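PDB 3NRE: aldose 1-epimerase, which probably interconverts the alpha and beta anomers of aldose sugars. Local coordinates for residues A[50-55]-A[115-120]; A[132-137]-A[144-149]. All blocks are in the same frame, centred on the assembly; numbering follows the deposited sequence. Where two conformers were deposited one is given.

Contact 1 (A[50-55]-A[115-120])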
ATOM      1  N   PRO A  50       1.200  -5.124   2.560  1.00 16.90           N
ATOM      2  CA  PRO A  50      -0.246  -5.027   2.415  1.00 19.07           C
ATOM      3  C   PRO A  50      -0.816  -4.199   3.528  1.00 18.03           C
ATOM      4  O   PRO A  50      -0.219  -4.091   4.625  1.00 17.83           O
ATOM      5  CB  PRO A  50      -0.712  -6.471   2.556  1.00 19.29           C
ATOM      6  CG  PRO A  50       0.300  -7.084   3.500  1.00 18.78           C
ATOM      7  CD  PRO A  50       1.613  -6.436   3.102  1.00 17.74           C
ATOM      8  N   LEU A  51      -1.944  -3.559   3.225  1.00 18.45           N
ATOM      9  CA  LEU A  51      -2.664  -2.754   4.205  1.00 18.17           C
ATOM     10  C   LEU A  51      -4.026  -3.419   4.463  1.00 20.34           C
ATOM     11  O   LEU A  51      -4.877  -3.459   3.563  1.00 22.86           O
ATOM     12  CB  LEU A  51      -2.848  -1.317   3.624  1.00 19.54           C
ATOM     13  CG  LEU A  51      -1.553  -0.657   3.076  1.00 19.35           C
ATOM     14  CD1 LEU A  51      -1.853   0.696   2.412  1.00 18.94           C
ATOM     15  CD2 LEU A  51      -0.481  -0.513   4.147  1.00 19.26           C
ATOM     16  N   VAL A  52      -4.195  -3.981   5.657  1.00 19.27           N
ATOM     17  CA  VAL A  52      -5.445  -4.661   6.050  1.00 19.99           C
ATOM     18  C   VAL A  52      -5.495  -4.683   7.574  1.00 19.11           C
ATOM     19  O   VAL A  52      -4.499  -5.006   8.230  1.00 22.23           O
ATOM     20  CB  VAL A  52      -5.468  -6.100   5.452  1.00 22.37           C
ATOM     21  CG1 VAL A  52      -4.247  -6.975   5.963  1.00 21.47           C
ATOM     22  CG2 VAL A  52      -6.750  -6.779   5.809  1.00 26.57           C
ATOM     23  N   PRO A  53      -6.639  -4.315   8.192  1.00 20.60           N
ATOM     24  CA  PRO A  53      -7.973  -4.159   7.613  1.00 23.02           C
ATOM     25  C   PRO A  53      -8.353  -2.725   7.237  1.00 24.25           C
ATOM     26  O   PRO A  53      -9.523  -2.437   6.971  1.00 26.06           O
ATOM     27  CB  PRO A  53      -8.861  -4.662   8.751  1.00 23.85           C
ATOM     28  CG  PRO A  53      -8.162  -4.162   9.976  1.00 22.95           C
ATOM     29  CD  PRO A  53      -6.699  -4.431   9.649  1.00 21.19           C
ATOM     30  N   PHE A  54      -7.383  -1.827   7.208  1.00 22.38           N
ATOM     31  CA  PHE A  54      -7.523  -0.513   6.556  1.00 21.68           C
ATOM     32  C   PHE A  54      -6.164   0.086   6.405  1.00 21.55           C
ATOM     33  O   PHE A  54      -5.168  -0.476   6.892  1.00 20.77           O
ATOM     34  CB  PHE A  54      -8.464   0.434   7.319  1.00 23.14           C
ATOM     35  CG  PHE A  54      -8.065   0.683   8.728  1.00 22.72           C
ATOM     36  CD1 PHE A  54      -7.228   1.716   9.048  1.00 22.17           C
ATOM     37  CD2 PHE A  54      -8.615  -0.053   9.755  1.00 24.78           C
ATOM     38  CE1 PHE A  54      -6.895   1.968  10.367  1.00 27.86           C
ATOM     39  CE2 PHE A  54      -8.285   0.192  11.079  1.00 24.92           C
ATOM     40  CZ  PHE A  54      -7.415   1.205  11.387  1.00 22.05           C
ATOM     41  N   ALA A  55      -6.075   1.176   5.666  1.00 20.70           N
ATOM     42  CA  ALA A  55      -4.791   1.806   5.408  1.00 19.60           C
ATOM     43  C   ALA A  55      -4.634   3.070   6.245  1.00 20.31           C
ATOM     44  O   ALA A  55      -5.630   3.749   6.588  1.00 21.37           O
ATOM     45  CB  ALA A  55      -4.679   2.184   3.948  1.00 22.01           C
ATOM     46  N   TYR A 115     -10.344 -10.947  11.884  1.00 28.94           N
ATOM     47  CA  TYR A 115     -10.528 -11.239  10.470  1.00 30.57           C
ATOM     48  C   TYR A 115      -9.522 -12.279   9.993  1.00 28.93           C
ATOM     49  O   TYR A 115      -8.566 -12.636  10.715  1.00 28.85           O
ATOM     50  CB  TYR A 115     -10.389  -9.973   9.594  1.00 29.16           C
ATOM     51  CG  TYR A 115      -9.058  -9.305   9.820  1.00 25.65           C
ATOM     52  CD1 TYR A 115      -7.932  -9.714   9.101  1.00 26.28           C
ATOM     53  CD2 TYR A 115      -8.891  -8.322  10.801  1.00 26.83           C
ATOM     54  CE1 TYR A 115      -6.707  -9.134   9.322  1.00 25.86           C
ATOM     55  CE2 TYR A 115      -7.677  -7.756  11.033  1.00 24.30           C
ATOM     56  CZ  TYR A 115      -6.592  -8.154  10.287  1.00 24.59           C
ATOM     57  OH  TYR A 115      -5.330  -7.649  10.500  1.00 23.04           O
ATOM     58  N   ARG A 116      -9.826 -12.815   8.809  1.00 29.41           N
ATOM     59  CA  ARG A 116      -8.903 -13.649   8.031  0.70 26.56           C
ATOM     60  C   ARG A 116      -8.655 -12.932   6.704  1.00 29.48           C
ATOM     61  O   ARG A 116      -9.566 -12.373   6.100  1.00 29.46           O
ATOM     62  CB  ARG A 116      -9.512 -15.038   7.804  0.70 32.56           C
ATOM     63  CG  ARG A 116      -8.743 -16.015   6.926  0.70 33.28           C
ATOM     64  CD  ARG A 116      -9.519 -17.372   6.805  0.70 35.54           C
ATOM     65  NE  ARG A 116      -8.839 -18.340   5.932  0.70 39.02           N
ATOM     66  CZ  ARG A 116      -8.115 -19.392   6.334  0.70 42.32           C
ATOM     67  NH1 ARG A 116      -7.929 -19.659   7.625  0.70 43.09           N
ATOM     68  NH2 ARG A 116      -7.581 -20.217   5.429  0.70 40.64           N
ATOM     69  N   VAL A 117      -7.410 -12.919   6.257  1.00 26.15           N
ATOM     70  CA  VAL A 117      -7.104 -12.309   4.969  1.00 27.47           C
ATOM     71  C   VAL A 117      -6.240 -13.254   4.165  1.00 25.39           C
ATOM     72  O   VAL A 117      -5.375 -13.883   4.747  1.00 26.82           O
ATOM     73  CB  VAL A 117      -6.475 -10.924   5.131  1.00 24.35           C
ATOM     74  CG1 VAL A 117      -5.244 -10.944   6.120  1.00 22.33           C
ATOM     75  CG2 VAL A 117      -6.066 -10.305   3.782  1.00 25.16           C
ATOM     76  N   SER A 118      -6.480 -13.307   2.851  1.00 23.17           N
ATOM     77  CA  SER A 118      -5.638 -13.973   1.907  1.00 23.54           C
ATOM     78  C   SER A 118      -4.978 -12.944   0.994  1.00 27.33           C
ATOM     79  O   SER A 118      -5.547 -11.917   0.638  1.00 27.51           O
ATOM     80  CB  SER A 118      -6.418 -15.045   1.113  1.00 30.35           C
ATOM     81  OG  SER A 118      -7.361 -14.428   0.276  1.00 31.56           O
ATOM     82  N   GLN A 119      -3.726 -13.225   0.618  1.00 22.14           N
ATOM     83  CA  GLN A 119      -3.017 -12.422  -0.358  1.00 24.10           C
ATOM     84  C   GLN A 119      -2.462 -13.378  -1.412  1.00 24.34           C
ATOM     85  O   GLN A 119      -1.621 -14.215  -1.061  1.00 24.64           O
ATOM     86  CB  GLN A 119      -1.881 -11.632   0.285  1.00 21.72           C
ATOM     87  CG  GLN A 119      -1.408 -10.503  -0.607  1.00 22.25           C
ATOM     88  CD  GLN A 119      -0.333  -9.644   0.004  1.00 21.78           C
ATOM     89  OE1 GLN A 119      -0.006  -8.585  -0.541  1.00 22.26           O
ATOM     90  NE2 GLN A 119       0.264 -10.106   1.094  1.00 23.90           N
ATOM     91  N   ALA A 120      -2.936 -13.225  -2.661  1.00 25.13           N
ATOM     92  CA  ALA A 120      -2.507 -13.998  -3.825  1.00 26.74           C
ATOM     93  C   ALA A 120      -1.640 -13.167  -4.759  1.00 29.41           C
ATOM     94  O   ALA A 120      -1.910 -12.004  -5.041  1.00 28.37           O
ATOM     95  CB  ALA A 120      -3.720 -14.531  -4.599  1.00 29.15           C
TER
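Pro53 lies across the ring of Tyr115, the two side chains meeting at about a right angle. Its CB sits over one face, while CD comes within 3.7 Å of Tyr115 CE2. The cis peptide bond before Pro53 is part of the turn that brings this compact ring against the aromatic one. Tyr115 CG stands between the backbone N and the carbonyl carbon (chi1 56°), which starts the ring toward Pro53; at its far end OH is hydrogen-bonded to Asp86 OD2. Replacing Tyr115 by an alanine would probably open a gap beside Pro53 and leave Asp86 without its phenol mate.

Next along, Val52 and Val117 reach tip to tip, CG1 to CG1 at 4.1 Å, two short branched chains that suffice to touch where Val52 CA and Val117 CA are 7.9 Å apart. Gln119 is extended, and the Pro50 and Gln119 side chains cross at about a right angle, Pro50 CB 3.8 Å from Gln119 OE1. This buried amide is satisfied elsewhere: NE2 bonds to Gly21 O and OE1 accepts from Trp148 NE1. Such packing of the end of strand 48-51 and the loop that follows it against strand 114-123, from a different antiparallel sheet, is characteristic of the beta-sandwich fold of galactose mutarotases.

Contact 2 (A[132-137]-A[144-149])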
ATOM      1  N   LEU A 132      -5.912  -8.992  -2.485  1.00 26.41           N
ATOM      2  CA  LEU A 132      -6.222  -9.105  -1.066  1.00 27.02           C
ATOM      3  C   LEU A 132      -7.730  -9.325  -0.905  1.00 29.84           C
ATOM      4  O   LEU A 132      -8.511  -8.588  -1.512  1.00 31.47           O
ATOM      5  CB  LEU A 132      -5.843  -7.819  -0.342  1.00 23.22           C
ATOM      6  CG  LEU A 132      -4.397  -7.596   0.126  1.00 25.64           C
ATOM      7  CD1 LEU A 132      -4.286  -6.134   0.479  1.00 25.85           C
ATOM      8  CD2 LEU A 132      -4.022  -8.555   1.308  1.00 24.27           C
ATOM      9  N   SER A 133      -8.113 -10.337  -0.118  1.00 28.04           N
ATOM     10  CA  SER A 133      -9.490 -10.655   0.210  1.00 32.06           C
ATOM     11  C   SER A 133      -9.584 -10.829   1.715  1.00 31.55           C
ATOM     12  O   SER A 133      -8.865 -11.666   2.284  1.00 31.05           O
ATOM     13  CB  SER A 133      -9.963 -11.946  -0.473  1.00 36.74           C
ATOM     14  OG  SER A 133      -9.679 -11.912  -1.861  1.00 45.79           O
ATOM     15  N   VAL A 134     -10.471 -10.049   2.354  1.00 29.73           N
ATOM     16  CA  VAL A 134     -10.542  -9.992   3.803  1.00 29.01           C
ATOM     17  C   VAL A 134     -11.947 -10.298   4.237  1.00 34.09           C
ATOM     18  O   VAL A 134     -12.889  -9.802   3.623  1.00 34.93           O
ATOM     19  CB  VAL A 134     -10.063  -8.609   4.348  1.00 28.58           C
ATOM     20  CG1 VAL A 134     -10.831  -7.434   3.749  1.00 30.15           C
ATOM     21  CG2 VAL A 134     -10.141  -8.539   5.882  1.00 30.29           C
ATOM     22  N   THR A 135     -12.064 -11.167   5.239  1.00 28.47           N
ATOM     23  CA  THR A 135     -13.354 -11.605   5.767  1.00 31.71           C
ATOM     24  C   THR A 135     -13.472 -11.189   7.224  1.00 31.57           C
ATOM     25  O   THR A 135     -12.602 -11.511   8.031  1.00 32.32           O
ATOM     26  CB  THR A 135     -13.456 -13.147   5.718  1.00 37.64           C
ATOM     27  OG1 THR A 135     -13.230 -13.604   4.374  1.00 37.61           O
ATOM     28  CG2 THR A 135     -14.826 -13.642   6.222  1.00 40.43           C
ATOM     29  N   ASN A 136     -14.571 -10.516   7.576  1.00 33.64           N
ATOM     30  CA  ASN A 136     -14.826 -10.142   8.972  1.00 34.95           C
ATOM     31  C   ASN A 136     -15.155 -11.423   9.776  1.00 36.79           C
ATOM     32  O   ASN A 136     -16.080 -12.176   9.434  1.00 39.34           O
ATOM     33  CB  ASN A 136     -15.960  -9.108   9.072  1.00 34.61           C
ATOM     34  CG  ASN A 136     -16.155  -8.569  10.505  1.00 30.16           C
ATOM     35  OD1 ASN A 136     -15.386  -8.910  11.405  1.00 38.35           O
ATOM     36  ND2 ASN A 136     -17.183  -7.777  10.715  1.00 33.22           N
ATOM     37  N   GLN A 137     -14.384 -11.648  10.836  1.00 35.84           N
ATOM     38  CA  GLN A 137     -14.567 -12.777  11.751  1.00 37.52           C
ATOM     39  C   GLN A 137     -14.947 -12.329  13.179  1.00 41.10           C
ATOM     40  O   GLN A 137     -14.900 -13.140  14.116  1.00 41.79           O
ATOM     41  CB  GLN A 137     -13.288 -13.605  11.803  1.00 37.43           C
ATOM     42  CG  GLN A 137     -13.011 -14.373  10.524  1.00 40.43           C
ATOM     43  CD  GLN A 137     -11.868 -15.411  10.657  1.00 44.25           C
ATOM     44  OE1 GLN A 137     -10.819 -15.149  11.273  1.00 48.27           O
ATOM     45  NE2 GLN A 137     -12.075 -16.583  10.066  1.00 50.77           N
ATOM     46  N   PHE A 144     -14.187  -1.715   6.485  1.00 25.87           N
ATOM     47  CA  PHE A 144     -12.951  -2.289   6.018  1.00 25.92           C
ATOM     48  C   PHE A 144     -12.400  -1.598   4.786  1.00 27.55           C
ATOM     49  O   PHE A 144     -13.113  -1.042   3.940  1.00 28.26           O
ATOM     50  CB  PHE A 144     -13.121  -3.783   5.693  1.00 29.36           C
ATOM     51  CG  PHE A 144     -13.161  -4.715   6.915  1.00 26.06           C
ATOM     52  CD1 PHE A 144     -14.288  -4.801   7.693  1.00 28.98           C
ATOM     53  CD2 PHE A 144     -12.116  -5.592   7.200  1.00 27.64           C
ATOM     54  CE1 PHE A 144     -14.335  -5.640   8.779  1.00 24.53           C
ATOM     55  CE2 PHE A 144     -12.182  -6.470   8.307  1.00 26.48           C
ATOM     56  CZ  PHE A 144     -13.297  -6.513   9.054  1.00 29.61           C
ATOM     57  N   GLY A 145     -11.099  -1.700   4.669  1.00 24.73           N
ATOM     58  CA  GLY A 145     -10.434  -1.300   3.438  1.00 26.37           C
ATOM     59  C   GLY A 145      -9.173  -2.139   3.222  1.00 25.59           C
ATOM     60  O   GLY A 145      -8.738  -2.847   4.100  1.00 25.72           O
ATOM     61  N   THR A 146      -8.614  -1.992   2.035  1.00 26.65           N
ATOM     62  CA  THR A 146      -7.382  -2.676   1.621  1.00 24.67           C
ATOM     63  C   THR A 146      -6.525  -1.757   0.779  1.00 29.17           C
ATOM     64  O   THR A 146      -6.978  -0.712   0.229  1.00 26.39           O
ATOM     65  CB  THR A 146      -7.713  -3.947   0.782  1.00 31.22           C
ATOM     66  OG1 THR A 146      -8.660  -3.593  -0.235  1.00 34.84           O
ATOM     67  CG2 THR A 146      -8.294  -5.008   1.651  1.00 29.97           C
ATOM     68  N   GLY A 147      -5.260  -2.155   0.673  1.00 21.81           N
ATOM     69  CA  GLY A 147      -4.334  -1.393  -0.116  1.00 24.85           C
ATOM     70  C   GLY A 147      -2.978  -1.982  -0.006  1.00 20.60           C
ATOM     71  O   GLY A 147      -2.817  -3.036   0.571  1.00 19.14           O
ATOM     72  N   TRP A 148      -2.044  -1.293  -0.632  1.00 20.34           N
ATOM     73  CA  TRP A 148      -0.654  -1.685  -0.589  1.00 18.42           C
ATOM     74  C   TRP A 148       0.227  -0.481  -0.509  1.00 20.12           C
ATOM     75  O   TRP A 148      -0.163   0.650  -0.844  1.00 21.29           O
ATOM     76  CB  TRP A 148      -0.268  -2.483  -1.851  1.00 20.41           C
ATOM     77  CG  TRP A 148      -0.850  -3.841  -1.971  1.00 19.74           C
ATOM     78  CD1 TRP A 148      -0.310  -5.048  -1.552  1.00 23.80           C
ATOM     79  CD2 TRP A 148      -2.114  -4.151  -2.571  1.00 22.84           C
ATOM     80  NE1 TRP A 148      -1.202  -6.089  -1.863  1.00 23.69           N
ATOM     81  CE2 TRP A 148      -2.297  -5.561  -2.485  1.00 22.74           C
ATOM     82  CE3 TRP A 148      -3.133  -3.372  -3.148  1.00 23.20           C
ATOM     83  CZ2 TRP A 148      -3.439  -6.193  -2.978  1.00 30.34           C
ATOM     84  CZ3 TRP A 148      -4.272  -3.988  -3.611  1.00 26.68           C
ATOM     85  CH2 TRP A 148      -4.405  -5.401  -3.542  1.00 27.40           C
ATOM     86  N   HIS A 149       1.463  -0.776  -0.090  1.00 19.12           N
ATOM     87  CA  HIS A 149       2.476   0.224   0.146  1.00 18.40           C
ATOM     88  C   HIS A 149       3.765  -0.140  -0.566  1.00 19.55           C
ATOM     89  O   HIS A 149       4.735  -0.578   0.067  1.00 19.76           O
ATOM     90  CB  HIS A 149       2.626   0.379   1.657  1.00 19.39           C
ATOM     91  CG  HIS A 149       3.429   1.552   2.093  1.00 19.39           C
ATOM     92  ND1 HIS A 149       4.784   1.639   1.874  1.00 20.85           N
ATOM     93  CD2 HIS A 149       3.104   2.630   2.846  1.00 22.00           C
ATOM     94  CE1 HIS A 149       5.258   2.739   2.445  1.00 22.64           C
ATOM     95  NE2 HIS A 149       4.259   3.345   3.059  1.00 24.54           N
TER
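Leu132 and Trp148 reach toward each other tip to tip, and their meeting is a CH-pi contact. Leu132 CD1 stands over one face of the indole, 3.9 Å from the centroid of the six-membered ring. Leu132 CG is anti to its carbonyl carbon (chi1 -84°), which sets it against the indole, 3.5 Å from Trp148 CZ2. Leucine suits the place because its chain is long enough to carry CD1 over the indole and to within 3.4 Å of Gly147 O.

Apolar packing continues at Val134, which uses both methyls. CG2 lies nearer the Phe144 ring, 3.8 Å from CD2; CG1 also approaches that ring and packs against Thr146 CG2 at 4.1 Å. Threonine fits here by offering a methyl to the valine while its hydroxyl hydrogen-bonds with Ser282.

At the other end a polar side chain lies against an aromatic one. Asn136 CB is 3.7 Å from Phe144 CZ, with the amide and ring planes 49° apart. The buried amide has its own partners, since OD1 accepts from Gly138 N and ND2 donates to the carbonyls of Glu140 and Leu274.

Strand 127-136 is flanked in its sheet by strands 114-123 and 279-290. Facing it, strand 142-153 pairs with strand 48-51, and the indole of Trp148 lies between the layers and touches Ser282 and Met284 of strand 279-290.

How the contacts relate
Both contacts are buried, with centres about 4 Å apart, and join the same two sheets: strands 114-123 and 127-136 are neighbours in one, strands 48-51 and 142-153 in the other. Backbone pairing ties the second layer together, Leu51 N lying 2.8 Å from Gly147 O and Pro53 O 2.9 Å from Gly145 N, both probable hydrogen bonds. In the first layer Tyr115 CB packs 3.1 Å from Thr135 O. Their chemistry differs. Contact 1 is smaller (254 Å² against 379 Å²) and relies on prolines and a valine set against a tyrosine, another valine and a glutamine amide, whereas contact 2 uses two aromatic rings against aliphatic and amide groups. In both, polar ends are satisfied outside the paired segments.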